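Local structure of spore germination protein GerM (Bacillus subtilis subsp. subtilis str. 168, 6GZB) at residues F100-L104 with D135-I139; Q141-W145 with R181-L187; V66-L72 with I95-F100; R54-L58 with A82-L86. The protein is of unknown molecular function but affects both sporulation and germination in Bacillus subtilis and contains two tandem GerMN domains. All blocks are in the same frame, centred on the assembly; numbering follows the deposited sequence.

Contact 1: residues F100-L104 with D135-I139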
loop_
_atom_site.group_PDB
_atom_site.type_symbol
_atom_site.label_atom_id
_atom_site.label_comp_id
_atom_site.label_asym_id
_atom_site.label_seq_id
_atom_site.Cartn_x
_atom_site.Cartn_y
_atom_site.Cartn_z
ATOM N N PHE A 100 -10.564 11.048 -5.613
ATOM C CA PHE A 100 -10.744 9.648 -5.238
ATOM C C PHE A 100 -12.202 9.252 -5.367
ATOM O O PHE A 100 -13.087 10.092 -5.208
ATOM C CB PHE A 100 -10.294 9.417 -3.789
ATOM C CG PHE A 100 -8.823 9.562 -3.587
ATOM C CD1 PHE A 100 -8.265 10.808 -3.342
ATOM C CD2 PHE A 100 -7.987 8.460 -3.684
ATOM C CE1 PHE A 100 -6.904 10.942 -3.166
ATOM C CE2 PHE A 100 -6.621 8.599 -3.548
ATOM C CZ PHE A 100 -6.083 9.840 -3.275
ATOM N N ARG A 101 -12.449 7.961 -5.580
ATOM C CA ARG A 101 -13.810 7.432 -5.592
ATOM C C ARG A 101 -13.916 6.175 -4.734
ATOM O O ARG A 101 -12.917 5.517 -4.459
ATOM C CB ARG A 101 -14.266 7.124 -7.026
ATOM C CG ARG A 101 -13.471 6.040 -7.740
ATOM C CD ARG A 101 -14.016 5.784 -9.149
ATOM N NE ARG A 101 -13.097 5.033 -10.022
ATOM C CZ ARG A 101 -13.274 3.764 -10.401
ATOM N NH1 ARG A 101 -14.309 3.070 -9.965
ATOM N NH2 ARG A 101 -12.398 3.176 -11.195
ATOM N N ALA A 102 -15.133 5.882 -4.278
ATOM C CA ALA A 102 -15.409 4.685 -3.511
ATOM C C ALA A 102 -15.310 3.454 -4.399
ATOM O O ALA A 102 -15.091 3.565 -5.606
ATOM C CB ALA A 102 -16.777 4.782 -2.870
ATOM N N VAL A 103 -15.441 2.278 -3.802
ATOM C CA VAL A 103 -14.987 1.044 -4.451
ATOM C C VAL A 103 -16.119 0.035 -4.649
ATOM O O VAL A 103 -16.258 -0.559 -5.713
ATOM C CB VAL A 103 -13.872 0.374 -3.624
ATOM C CG1 VAL A 103 -13.461 -0.951 -4.250
ATOM C CG2 VAL A 103 -12.673 1.293 -3.513
ATOM N N LEU A 104 -16.870 -0.228 -3.592
ATOM C CA LEU A 104 -17.934 -1.223 -3.655
ATOM C C LEU A 104 -19.213 -0.590 -4.194
ATOM O O LEU A 104 -19.461 0.598 -3.974
ATOM C CB LEU A 104 -18.187 -1.815 -2.274
ATOM C CG LEU A 104 -16.975 -2.488 -1.633
ATOM C CD1 LEU A 104 -17.292 -2.923 -0.209
ATOM C CD2 LEU A 104 -16.504 -3.660 -2.486
ATOM N N ASP A 135 -12.934 -2.734 -12.982
ATOM C CA ASP A 135 -12.590 -2.483 -11.585
ATOM C C ASP A 135 -12.380 -3.769 -10.769
ATOM O O ASP A 135 -12.124 -3.710 -9.570
ATOM C CB ASP A 135 -13.677 -1.637 -10.925
ATOM C CG ASP A 135 -13.677 -0.193 -11.418
ATOM O OD1 ASP A 135 -12.620 0.285 -11.881
ATOM O OD2 ASP A 135 -14.744 0.450 -11.362
ATOM N N GLU A 136 -12.478 -4.920 -11.422
ATOM C CA GLU A 136 -12.552 -6.197 -10.709
ATOM C C GLU A 136 -11.367 -6.432 -9.765
ATOM O O GLU A 136 -11.553 -6.731 -8.586
ATOM C CB GLU A 136 -12.643 -7.341 -11.706
ATOM C CG GLU A 136 -12.962 -8.674 -11.071
ATOM C CD GLU A 136 -13.614 -9.629 -12.047
ATOM O OE1 GLU A 136 -12.883 -10.327 -12.782
ATOM O OE2 GLU A 136 -14.859 -9.668 -12.071
ATOM N N GLN A 137 -10.153 -6.273 -10.283
ATOM C CA GLN A 137 -8.953 -6.465 -9.475
ATOM C C GLN A 137 -8.822 -5.384 -8.412
ATOM O O GLN A 137 -8.347 -5.646 -7.321
ATOM C CB GLN A 137 -7.698 -6.466 -10.353
ATOM C CG GLN A 137 -7.444 -7.767 -11.085
ATOM C CD GLN A 137 -5.973 -8.103 -11.147
ATOM O OE1 GLN A 137 -5.435 -8.773 -10.260
ATOM N NE2 GLN A 137 -5.299 -7.599 -12.170
ATOM N N LYS A 138 -9.246 -4.166 -8.735
ATOM C CA LYS A 138 -9.207 -3.070 -7.773
ATOM C C LYS A 138 -10.014 -3.407 -6.536
ATOM O O LYS A 138 -9.571 -3.178 -5.413
ATOM C CB LYS A 138 -9.760 -1.785 -8.401
ATOM C CG LYS A 138 -8.984 -1.293 -9.608
ATOM C CD LYS A 138 -9.578 -0.001 -10.155
ATOM C CE LYS A 138 -9.227 0.189 -11.620
ATOM N NZ LYS A 138 -7.762 0.217 -11.862
ATOM N N ILE A 139 -11.215 -3.941 -6.751
ATOM C CA ILE A 139 -12.099 -4.286 -5.649
ATOM C C ILE A 139 -11.476 -5.341 -4.728
ATOM O O ILE A 139 -11.493 -5.197 -3.506
ATOM C CB ILE A 139 -13.464 -4.757 -6.183
ATOM C CG1 ILE A 139 -14.244 -3.554 -6.711
ATOM C CG2 ILE A 139 -14.264 -5.476 -5.107
ATOM C CD1 ILE A 139 -15.335 -3.923 -7.691
#

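Contact 2: residues Q141-W145 with R181-L187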
loop_
_atom_site.group_PDB
_atom_site.type_symbol
_atom_site.label_atom_id
_atom_site.label_comp_id
_atom_site.label_asym_id
_atom_site.label_seq_id
_atom_site.Cartn_x
_atom_site.Cartn_y
_atom_site.Cartn_z
ATOM N N GLN A 141 -8.287 -6.038 -4.303
ATOM C CA GLN A 141 -7.135 -5.456 -3.626
ATOM C C GLN A 141 -7.557 -4.473 -2.542
ATOM O O GLN A 141 -6.974 -4.466 -1.453
ATOM C CB GLN A 141 -6.219 -4.768 -4.634
ATOM C CG GLN A 141 -5.492 -5.740 -5.546
ATOM C CD GLN A 141 -4.910 -5.088 -6.779
ATOM O OE1 GLN A 141 -4.997 -3.868 -6.955
ATOM N NE2 GLN A 141 -4.300 -5.901 -7.642
ATOM N N SER A 142 -8.577 -3.665 -2.836
ATOM C CA SER A 142 -9.106 -2.707 -1.867
ATOM C C SER A 142 -9.596 -3.392 -0.592
ATOM O O SER A 142 -9.224 -3.026 0.521
ATOM C CB SER A 142 -10.251 -1.907 -2.487
ATOM O OG SER A 142 -10.880 -1.080 -1.519
ATOM N N VAL A 143 -10.445 -4.392 -0.763
ATOM C CA VAL A 143 -10.975 -5.138 0.360
ATOM C C VAL A 143 -9.845 -5.812 1.138
ATOM O O VAL A 143 -9.787 -5.734 2.361
ATOM C CB VAL A 143 -11.989 -6.198 -0.118
ATOM C CG1 VAL A 143 -12.341 -7.147 1.008
ATOM C CG2 VAL A 143 -13.238 -5.525 -0.656
ATOM N N THR A 144 -8.910 -6.407 0.412
ATOM C CA THR A 144 -7.814 -7.129 1.036
ATOM C C THR A 144 -6.942 -6.195 1.864
ATOM O O THR A 144 -6.591 -6.504 3.000
ATOM C CB THR A 144 -6.948 -7.859 -0.007
ATOM O OG1 THR A 144 -7.755 -8.812 -0.714
ATOM C CG2 THR A 144 -5.806 -8.597 0.678
ATOM N N TRP A 145 -6.580 -5.054 1.289
ATOM C CA TRP A 145 -5.653 -4.158 1.957
ATOM C C TRP A 145 -6.348 -3.397 3.077
ATOM O O TRP A 145 -5.741 -3.123 4.120
ATOM C CB TRP A 145 -5.000 -3.194 0.966
ATOM C CG TRP A 145 -3.878 -3.814 0.204
ATOM C CD1 TRP A 145 -3.967 -4.849 -0.674
ATOM C CD2 TRP A 145 -2.496 -3.462 0.268
ATOM N NE1 TRP A 145 -2.728 -5.189 -1.133
ATOM C CE2 TRP A 145 -1.802 -4.345 -0.587
ATOM C CE3 TRP A 145 -1.774 -2.487 0.960
ATOM C CZ2 TRP A 145 -0.416 -4.298 -0.753
ATOM C CZ3 TRP A 145 -0.388 -2.437 0.790
ATOM C CH2 TRP A 145 0.272 -3.342 -0.049
ATOM N N ARG A 181 -1.858 -9.220 1.372
ATOM C CA ARG A 181 -1.119 -8.126 0.743
ATOM C C ARG A 181 -0.028 -8.646 -0.170
ATOM O O ARG A 181 0.422 -7.939 -1.065
ATOM C CB ARG A 181 -0.525 -7.184 1.791
ATOM C CG ARG A 181 -1.578 -6.391 2.540
ATOM C CD ARG A 181 -1.018 -5.205 3.328
ATOM N NE ARG A 181 -2.112 -4.428 3.912
ATOM C CZ ARG A 181 -2.003 -3.203 4.415
ATOM N NH1 ARG A 181 -0.839 -2.574 4.426
ATOM N NH2 ARG A 181 -3.076 -2.603 4.905
ATOM N N LYS A 182 0.362 -9.903 0.018
ATOM C CA LYS A 182 1.427 -10.492 -0.788
ATOM C C LYS A 182 0.941 -10.822 -2.194
ATOM O O LYS A 182 1.742 -11.026 -3.101
ATOM C CB LYS A 182 1.991 -11.752 -0.126
ATOM C CG LYS A 182 2.817 -11.474 1.116
ATOM C CD LYS A 182 3.155 -12.760 1.850
ATOM C CE LYS A 182 4.155 -12.506 2.965
ATOM N NZ LYS A 182 4.591 -13.778 3.600
ATOM N N ASP A 183 -0.371 -10.863 -2.374
ATOM C CA ASP A 183 -0.949 -10.996 -3.706
ATOM C C ASP A 183 -0.857 -9.696 -4.524
ATOM O O ASP A 183 -1.206 -9.662 -5.698
ATOM C CB ASP A 183 -2.384 -11.480 -3.578
ATOM C CG ASP A 183 -2.460 -12.907 -3.038
ATOM O OD1 ASP A 183 -2.045 -13.819 -3.778
ATOM O OD2 ASP A 183 -2.856 -13.115 -1.865
ATOM N N GLY A 184 -0.300 -8.656 -3.922
ATOM C CA GLY A 184 0.106 -7.469 -4.672
ATOM C C GLY A 184 -0.996 -6.433 -4.763
ATOM O O GLY A 184 -2.103 -6.617 -4.239
ATOM N N ILE A 185 -0.684 -5.336 -5.441
ATOM C CA ILE A 185 -1.606 -4.220 -5.578
ATOM C C ILE A 185 -1.152 -3.365 -6.753
ATOM O O ILE A 185 0.048 -3.220 -6.980
ATOM C CB ILE A 185 -1.666 -3.387 -4.274
ATOM C CG1 ILE A 185 -2.723 -2.292 -4.375
ATOM C CG2 ILE A 185 -0.313 -2.784 -3.942
ATOM C CD1 ILE A 185 -3.162 -1.763 -3.022
ATOM N N ASN A 186 -2.103 -2.880 -7.553
ATOM C CA ASN A 186 -1.774 -2.089 -8.736
ATOM C C ASN A 186 -0.679 -2.752 -9.568
ATOM O O ASN A 186 0.366 -2.144 -9.842
ATOM C CB ASN A 186 -1.307 -0.687 -8.328
ATOM C CG ASN A 186 -2.354 0.080 -7.561
ATOM O OD1 ASN A 186 -2.061 0.718 -6.544
ATOM N ND2 ASN A 186 -3.580 0.032 -8.042
ATOM N N LEU A 187 -0.894 -4.005 -9.943
ATOM C CA LEU A 187 0.154 -4.794 -10.609
ATOM C C LEU A 187 0.637 -4.120 -11.884
ATOM O O LEU A 187 -0.168 -3.786 -12.742
ATOM C CB LEU A 187 -0.376 -6.194 -10.960
ATOM C CG LEU A 187 -0.972 -7.007 -9.804
ATOM C CD1 LEU A 187 -1.503 -8.339 -10.323
ATOM C CD2 LEU A 187 0.032 -7.237 -8.681
HETATM O O HOH W 1 -3.805 -4.708 -10.170
HETATM O O HOH W 2 -3.685 -8.666 -6.770
HETATM O O HOH W 3 -3.385 -8.124 -2.382
#

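Contact 3: residues V66-L72 with I95-F100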
loop_
_atom_site.group_PDB
_atom_site.type_symbol
_atom_site.label_atom_id
_atom_site.label_comp_id
_atom_site.label_asym_id
_atom_site.label_seq_id
_atom_site.Cartn_x
_atom_site.Cartn_y
_atom_site.Cartn_z
ATOM N N VAL A 66 -5.343 3.055 -3.544
ATOM C CA VAL A 66 -4.470 3.872 -2.704
ATOM C C VAL A 66 -5.099 4.042 -1.330
ATOM O O VAL A 66 -6.301 4.277 -1.219
ATOM C CB VAL A 66 -4.296 5.302 -3.266
ATOM C CG1 VAL A 66 -3.207 6.022 -2.492
ATOM C CG2 VAL A 66 -3.985 5.285 -4.755
ATOM N N ALA A 67 -4.275 3.985 -0.294
ATOM C CA ALA A 67 -4.735 4.256 1.065
ATOM C C ALA A 67 -5.075 5.740 1.198
ATOM O O ALA A 67 -4.298 6.595 0.789
ATOM C CB ALA A 67 -3.657 3.873 2.076
ATOM N N GLN A 68 -6.257 6.027 1.739
ATOM C CA GLN A 68 -6.554 7.327 2.310
ATOM C C GLN A 68 -6.993 7.163 3.750
ATOM O O GLN A 68 -7.960 6.457 4.034
ATOM C CB GLN A 68 -7.640 8.036 1.510
ATOM C CG GLN A 68 -7.189 8.473 0.129
ATOM C CD GLN A 68 -6.303 9.698 0.183
ATOM O OE1 GLN A 68 -6.792 10.821 0.332
ATOM N NE2 GLN A 68 -4.989 9.488 0.093
ATOM N N THR A 69 -6.243 7.774 4.666
ATOM C CA THR A 69 -6.515 7.620 6.091
ATOM C C THR A 69 -7.498 8.678 6.557
ATOM O O THR A 69 -7.255 9.872 6.409
ATOM C CB THR A 69 -5.223 7.664 6.920
ATOM O OG1 THR A 69 -4.499 6.441 6.720
ATOM C CG2 THR A 69 -5.539 7.800 8.405
ATOM N N LEU A 70 -8.658 8.221 7.017
ATOM C CA LEU A 70 -9.827 9.077 7.182
ATOM C C LEU A 70 -10.514 8.794 8.515
ATOM O O LEU A 70 -10.407 7.690 9.042
ATOM C CB LEU A 70 -10.808 8.855 6.029
ATOM C CG LEU A 70 -10.306 9.361 4.682
ATOM C CD1 LEU A 70 -11.188 8.847 3.552
ATOM C CD2 LEU A 70 -10.230 10.882 4.688
ATOM N N PRO A 71 -11.215 9.799 9.067
ATOM C CA PRO A 71 -11.843 9.677 10.383
ATOM C C PRO A 71 -13.125 8.857 10.346
ATOM O O PRO A 71 -14.074 9.228 9.666
ATOM C CB PRO A 71 -12.155 11.131 10.758
ATOM C CG PRO A 71 -12.348 11.823 9.457
ATOM C CD PRO A 71 -11.464 11.118 8.455
ATOM N N LEU A 72 -13.135 7.727 11.038
ATOM C CA LEU A 72 -14.323 6.879 11.103
ATOM C C LEU A 72 -14.864 6.846 12.530
ATOM O O LEU A 72 -14.093 6.738 13.472
ATOM C CB LEU A 72 -13.975 5.456 10.663
ATOM C CG LEU A 72 -14.254 5.081 9.206
ATOM C CD1 LEU A 72 -13.676 6.109 8.253
ATOM C CD2 LEU A 72 -13.703 3.695 8.902
ATOM N N ILE A 95 -16.873 12.173 3.559
ATOM C CA ILE A 95 -15.465 12.381 3.877
ATOM C C ILE A 95 -14.550 12.005 2.721
ATOM O O ILE A 95 -13.338 11.886 2.894
ATOM C CB ILE A 95 -15.050 11.596 5.135
ATOM C CG1 ILE A 95 -15.445 10.125 5.004
ATOM C CG2 ILE A 95 -15.708 12.200 6.367
ATOM C CD1 ILE A 95 -14.934 9.248 6.125
ATOM N N LEU A 96 -15.130 11.859 1.537
ATOM C CA LEU A 96 -14.386 11.433 0.351
ATOM C C LEU A 96 -13.488 12.561 -0.132
ATOM O O LEU A 96 -13.968 13.618 -0.503
ATOM C CB LEU A 96 -15.368 11.042 -0.758
ATOM C CG LEU A 96 -14.843 10.250 -1.958
ATOM C CD1 LEU A 96 -14.257 8.926 -1.505
ATOM C CD2 LEU A 96 -15.964 10.016 -2.955
ATOM N N PRO A 97 -12.170 12.340 -0.146
ATOM C CA PRO A 97 -11.290 13.363 -0.688
ATOM C C PRO A 97 -11.464 13.564 -2.186
ATOM O O PRO A 97 -11.769 12.616 -2.924
ATOM C CB PRO A 97 -9.887 12.827 -0.380
ATOM C CG PRO A 97 -10.083 11.927 0.788
ATOM C CD PRO A 97 -11.429 11.308 0.593
ATOM N N ASN A 98 -11.168 14.774 -2.638
ATOM C CA ASN A 98 -11.144 15.080 -4.058
ATOM C C ASN A 98 -10.100 14.211 -4.763
ATOM O O ASN A 98 -8.979 14.050 -4.281
ATOM C CB ASN A 98 -10.819 16.565 -4.284
ATOM C CG ASN A 98 -11.920 17.497 -3.792
ATOM O OD1 ASN A 98 -13.091 17.128 -3.718
ATOM N ND2 ASN A 98 -11.541 18.725 -3.471
ATOM N N GLY A 99 -10.455 13.720 -5.946
ATOM C CA GLY A 99 -9.546 12.925 -6.763
ATOM C C GLY A 99 -9.588 11.442 -6.421
ATOM O O GLY A 99 -8.735 10.672 -6.863
ATOM N N PHE A 100 -10.564 11.048 -5.613
ATOM C CA PHE A 100 -10.744 9.648 -5.238
ATOM C C PHE A 100 -12.202 9.252 -5.367
ATOM O O PHE A 100 -13.087 10.092 -5.208
ATOM C CB PHE A 100 -10.294 9.417 -3.789
ATOM C CG PHE A 100 -8.823 9.562 -3.587
ATOM C CD1 PHE A 100 -8.265 10.808 -3.342
ATOM C CD2 PHE A 100 -7.987 8.460 -3.684
ATOM C CE1 PHE A 100 -6.904 10.942 -3.166
ATOM C CE2 PHE A 100 -6.621 8.599 -3.548
ATOM C CZ PHE A 100 -6.083 9.840 -3.275
#

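Contact 4: residues R54-L58 with A82-L86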
loop_
_atom_site.group_PDB
_atom_site.type_symbol
_atom_site.label_atom_id
_atom_site.label_comp_id
_atom_site.label_asym_id
_atom_site.label_seq_id
_atom_site.Cartn_x
_atom_site.Cartn_y
_atom_site.Cartn_z
ATOM N N ARG A 54 -8.578 5.769 10.055
ATOM C CA ARG A 54 -8.560 4.430 9.477
ATOM C C ARG A 54 -8.129 4.479 8.008
ATOM O O ARG A 54 -8.525 5.374 7.271
ATOM C CB ARG A 54 -9.950 3.798 9.595
ATOM C CG ARG A 54 -9.955 2.293 9.461
ATOM C CD ARG A 54 -9.334 1.657 10.692
ATOM N NE ARG A 54 -10.222 1.765 11.844
ATOM C CZ ARG A 54 -9.855 1.530 13.098
ATOM N NH1 ARG A 54 -8.598 1.218 13.380
ATOM N NH2 ARG A 54 -10.749 1.606 14.072
ATOM N N GLU A 55 -7.349 3.494 7.578
ATOM C CA GLU A 55 -6.993 3.374 6.167
ATOM C C GLU A 55 -8.196 2.882 5.367
ATOM O O GLU A 55 -8.787 1.849 5.682
ATOM C CB GLU A 55 -5.806 2.423 5.978
ATOM C CG GLU A 55 -4.455 2.972 6.419
ATOM C CD GLU A 55 -3.309 1.973 6.213
ATOM O OE1 GLU A 55 -3.514 0.902 5.584
ATOM O OE2 GLU A 55 -2.183 2.278 6.649
ATOM N N LEU A 56 -8.583 3.652 4.357
ATOM C CA LEU A 56 -9.511 3.171 3.342
ATOM C C LEU A 56 -8.794 3.121 2.002
ATOM O O LEU A 56 -8.232 4.120 1.554
ATOM C CB LEU A 56 -10.734 4.079 3.244
ATOM C CG LEU A 56 -11.521 4.310 4.531
ATOM C CD1 LEU A 56 -12.669 5.274 4.253
ATOM C CD2 LEU A 56 -12.046 2.999 5.096
ATOM N N TYR A 57 -8.829 1.960 1.357
ATOM C CA TYR A 57 -8.162 1.799 0.076
ATOM C C TYR A 57 -9.116 2.161 -1.056
ATOM O O TYR A 57 -9.920 1.347 -1.526
ATOM C CB TYR A 57 -7.564 0.389 -0.060
ATOM C CG TYR A 57 -6.260 0.262 0.707
ATOM C CD1 TYR A 57 -6.263 0.142 2.090
ATOM C CD2 TYR A 57 -5.045 0.502 0.086
ATOM C CE1 TYR A 57 -5.081 0.140 2.815
ATOM C CE2 TYR A 57 -3.864 0.504 0.805
ATOM C CZ TYR A 57 -3.888 0.341 2.172
ATOM O OH TYR A 57 -2.701 0.360 2.888
ATOM N N LEU A 58 -9.064 3.435 -1.426
ATOM C CA LEU A 58 -9.950 3.986 -2.436
ATOM C C LEU A 58 -9.268 3.947 -3.797
ATOM O O LEU A 58 -8.111 3.534 -3.912
ATOM C CB LEU A 58 -10.318 5.431 -2.066
ATOM C CG LEU A 58 -10.930 5.604 -0.677
ATOM C CD1 LEU A 58 -11.117 7.076 -0.356
ATOM C CD2 LEU A 58 -12.252 4.855 -0.561
ATOM N N ALA A 82 -14.939 -0.522 8.310
ATOM C CA ALA A 82 -13.984 -0.083 7.297
ATOM C C ALA A 82 -14.476 -0.445 5.891
ATOM O O ALA A 82 -14.437 0.381 4.986
ATOM C CB ALA A 82 -12.620 -0.696 7.559
ATOM N N LEU A 83 -14.999 -1.656 5.730
ATOM C CA LEU A 83 -15.551 -2.075 4.446
ATOM C C LEU A 83 -16.803 -1.280 4.081
ATOM O O LEU A 83 -17.029 -0.971 2.911
ATOM C CB LEU A 83 -15.881 -3.564 4.464
ATOM C CG LEU A 83 -14.680 -4.506 4.602
ATOM C CD1 LEU A 83 -15.136 -5.942 4.379
ATOM C CD2 LEU A 83 -13.579 -4.149 3.618
ATOM N N GLU A 84 -17.626 -0.967 5.073
ATOM C CA GLU A 84 -18.834 -0.173 4.838
ATOM C C GLU A 84 -18.477 1.202 4.304
ATOM O O GLU A 84 -19.248 1.816 3.559
ATOM C CB GLU A 84 -19.655 -0.034 6.129
ATOM C CG GLU A 84 -20.637 -1.175 6.356
ATOM C CD GLU A 84 -21.073 -1.336 7.805
ATOM O OE1 GLU A 84 -21.800 -2.309 8.098
ATOM O OE2 GLU A 84 -20.675 -0.522 8.662
ATOM N N TYR A 85 -17.295 1.682 4.675
ATOM C CA TYR A 85 -16.833 2.988 4.212
ATOM C C TYR A 85 -16.098 2.910 2.879
ATOM O O TYR A 85 -15.512 3.894 2.428
ATOM C CB TYR A 85 -15.956 3.638 5.277
ATOM C CG TYR A 85 -16.750 4.459 6.267
ATOM C CD1 TYR A 85 -17.468 3.850 7.288
ATOM C CD2 TYR A 85 -16.810 5.839 6.165
ATOM C CE1 TYR A 85 -18.196 4.594 8.192
ATOM C CE2 TYR A 85 -17.515 6.592 7.084
ATOM C CZ TYR A 85 -18.227 5.961 8.079
ATOM O OH TYR A 85 -18.960 6.692 8.981
ATOM N N LEU A 86 -16.160 1.748 2.233
ATOM C CA LEU A 86 -15.729 1.618 0.849
ATOM C C LEU A 86 -16.920 1.680 -0.108
ATOM O O LEU A 86 -16.747 1.608 -1.321
ATOM C CB LEU A 86 -15.004 0.285 0.644
ATOM C CG LEU A 86 -13.741 0.068 1.463
ATOM C CD1 LEU A 86 -13.162 -1.304 1.183
ATOM C CD2 LEU A 86 -12.719 1.153 1.157
#

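Contact 1: residues F100-L104 with D135-I139
A charged pair at the surface combined with a small buried apolar patch joins residues 100-104, which run out of the short edge strand 100-101, to residues 135-139, the start of helix 136-147 with Asp135 just ahead of it. Arg101 and Asp135 meet end-on in a bidentate salt bridge: NH1 of Arg101 donates to OD2 of Asp135 at 3.0 Å, and NH2 of Arg101 to OD1 of Asp135, also at 3.0 Å. Both hydrogen bonds are nearly linear, which requires the carboxylate to lie at the edge of the guanidinium; the outstretched arginine chain, with chi2 and chi3 both t, brings it there. The aliphatic part of Lys138 lies alongside, its CD 4.4 Å from NH2 of Arg101, while its ammonium bonds to the carbonyl oxygen of Gly63. Deeper in, Ile139 receives two side chains of the loop. Its CG1 is 3.7 Å from CG1 of Val103, and its CG2 is 3.9 Å from CD2 of Leu104. Val103 and Ile139 also have the closest CA atoms across the contact, at 6.2 Å. The helix turn is already formed here, Ile139 N bonding to Asp135 O at 3.0 Å. The salt bridge on the outside and the apolar patch beneath it together hold the start of helix 136-147 against the end of the three-stranded antiparallel sheet of the first GerMN domain.

Contact 2: residues Q141-W145 with R181-L187
Helix 136-147 of the first GerMN domain packs here on the connection that leads from strand 163-164 to strand 198-208, with the Trp145 indole gripped on both faces. Arg181, at the start of a short 3-10 segment, covers one face: its CD lies 3.7 Å from the centroid of the six-membered ring of Trp145 in a CH-pi contact, and its guanidinium passes over the ring margin, CZ of Arg181 being 3.5 Å from CE3 of Trp145. NH2 of Arg181 then donates to the carbonyl O of Trp145 at 2.8 Å, and its NE bonds to Thr148. Gly184 follows at phi 90° and psi 180°, where a CB would collide with the preceding carbonyl oxygen. Its own carbonyl O lies at the indole edge, 3.5 Å from NE1 of Trp145, a weak hydrogen bond. Ile185 closes the opposite face of the ring, with CD1 3.7 Å from the centroid of the five-membered ring of Trp145, while its backbone pairs with Thr219 of strand 213-223, so the connection touches both halves of the chain. Asn186, with positive phi, turns its N to OE1 of Gln141 at 3.1 Å. At Leu187 a water bridges the same glutamine to the backbone, accepting from NE2 of Gln141 at 2.8 Å and from N of Leu187 at 3.0 Å.

Contact 3: residues V66-L72 with I95-F100
The loop 95-100 lies over strand 65-73 as a row of bumps, each settling beside a side chain directed at it from Val66, Gln68 or Leu70. CD1 of Ile95 enters a shallow hollow where it is 4.1 Å from CB of Leu70, 3.6 Å from O of Pro71 and 4.0 Å from CD1 of Leu72. Leu70 in turn fills the gap between Ile95 and Pro97, its CD1 3.9 Å from CD of Pro97. The next gap, between the Pro97 and Phe100 rings, takes Gln68: OE1 of Gln68 is 3.5 Å from CG of Pro97, and CG of Gln68 lies 3.8 Å from the centroid of the Phe100 ring, over its face. Val66 meets that ring at its edge, CB of Val66 to CE2 of Phe100 being 4.0 Å. A type II turn from Pro97 to Phe100, with Gly99 at its third position, sets the two rings apart. The Gln68 amide bonds back to its own strand, NE2 of Gln68 to O of Ala67 at 3.1 Å; with no hydrogen bond between the two segments, apolar and CH-pi packing hold them together.

Contact 4: residues R54-L58 with A82-L86
Leu56 adopts the common m,t rotamer, which spreads its two methyls over the end of helix 78-84: CD2 of Leu56 lies 3.5 Å from O of Ala82, and CD1 of Leu56 is 3.8 Å from CB of Tyr85. Leu86 has the same m,t conformation, carrying its CD2 to the strand, 4.1 Å from CB of Leu56 and 4.1 Å from CD2 of Leu58, itself m,t. Tyr85, just beyond the helix, offers the root of its side chain while its ring leads away from the strand, and the side chain touches Pro73 and Pro91. The strand involved, 51-60, is the central one of a three-stranded antiparallel sheet in the first GerMN domain, so this is helix-on-sheet packing in which one face of the middle strand meets the C-terminal end of a helix. Tyr57, between the two leucines, sends its ring the other way, and its OH donates to OE1 of Glu55 at 2.9 Å; its backbone N and O are engaged by Thr146 and Ser142 of helix 136-147. Arg54 has p values at chi2 and chi3, and its closest approach to residues 82-86 is through CG, 4.4 Å from CB of Ala82.

From the N terminus, strand 51-60 opens contact 4 and strand 65-73 opens contact 3; residues 82-86 then close the first loop and residues 95-100 the second, so the two contacts cross. Their first segments are paired neighbouring strands, Gln68 N reaching Leu56 O at 2.8 Å. Phe100, shared by contacts 3 and 1, ends one loop and begins the next, which residues 135-139 close. Contact 4 meets contact 1 where Leu86 O is 2.9 Å from both Val103 N and Leu104 N. Contact 2 opens in series on the same helix, 136-147, and its loop closes at residues 181-187, extending the tied region from the three-stranded sheet to the connection before strand 198-208.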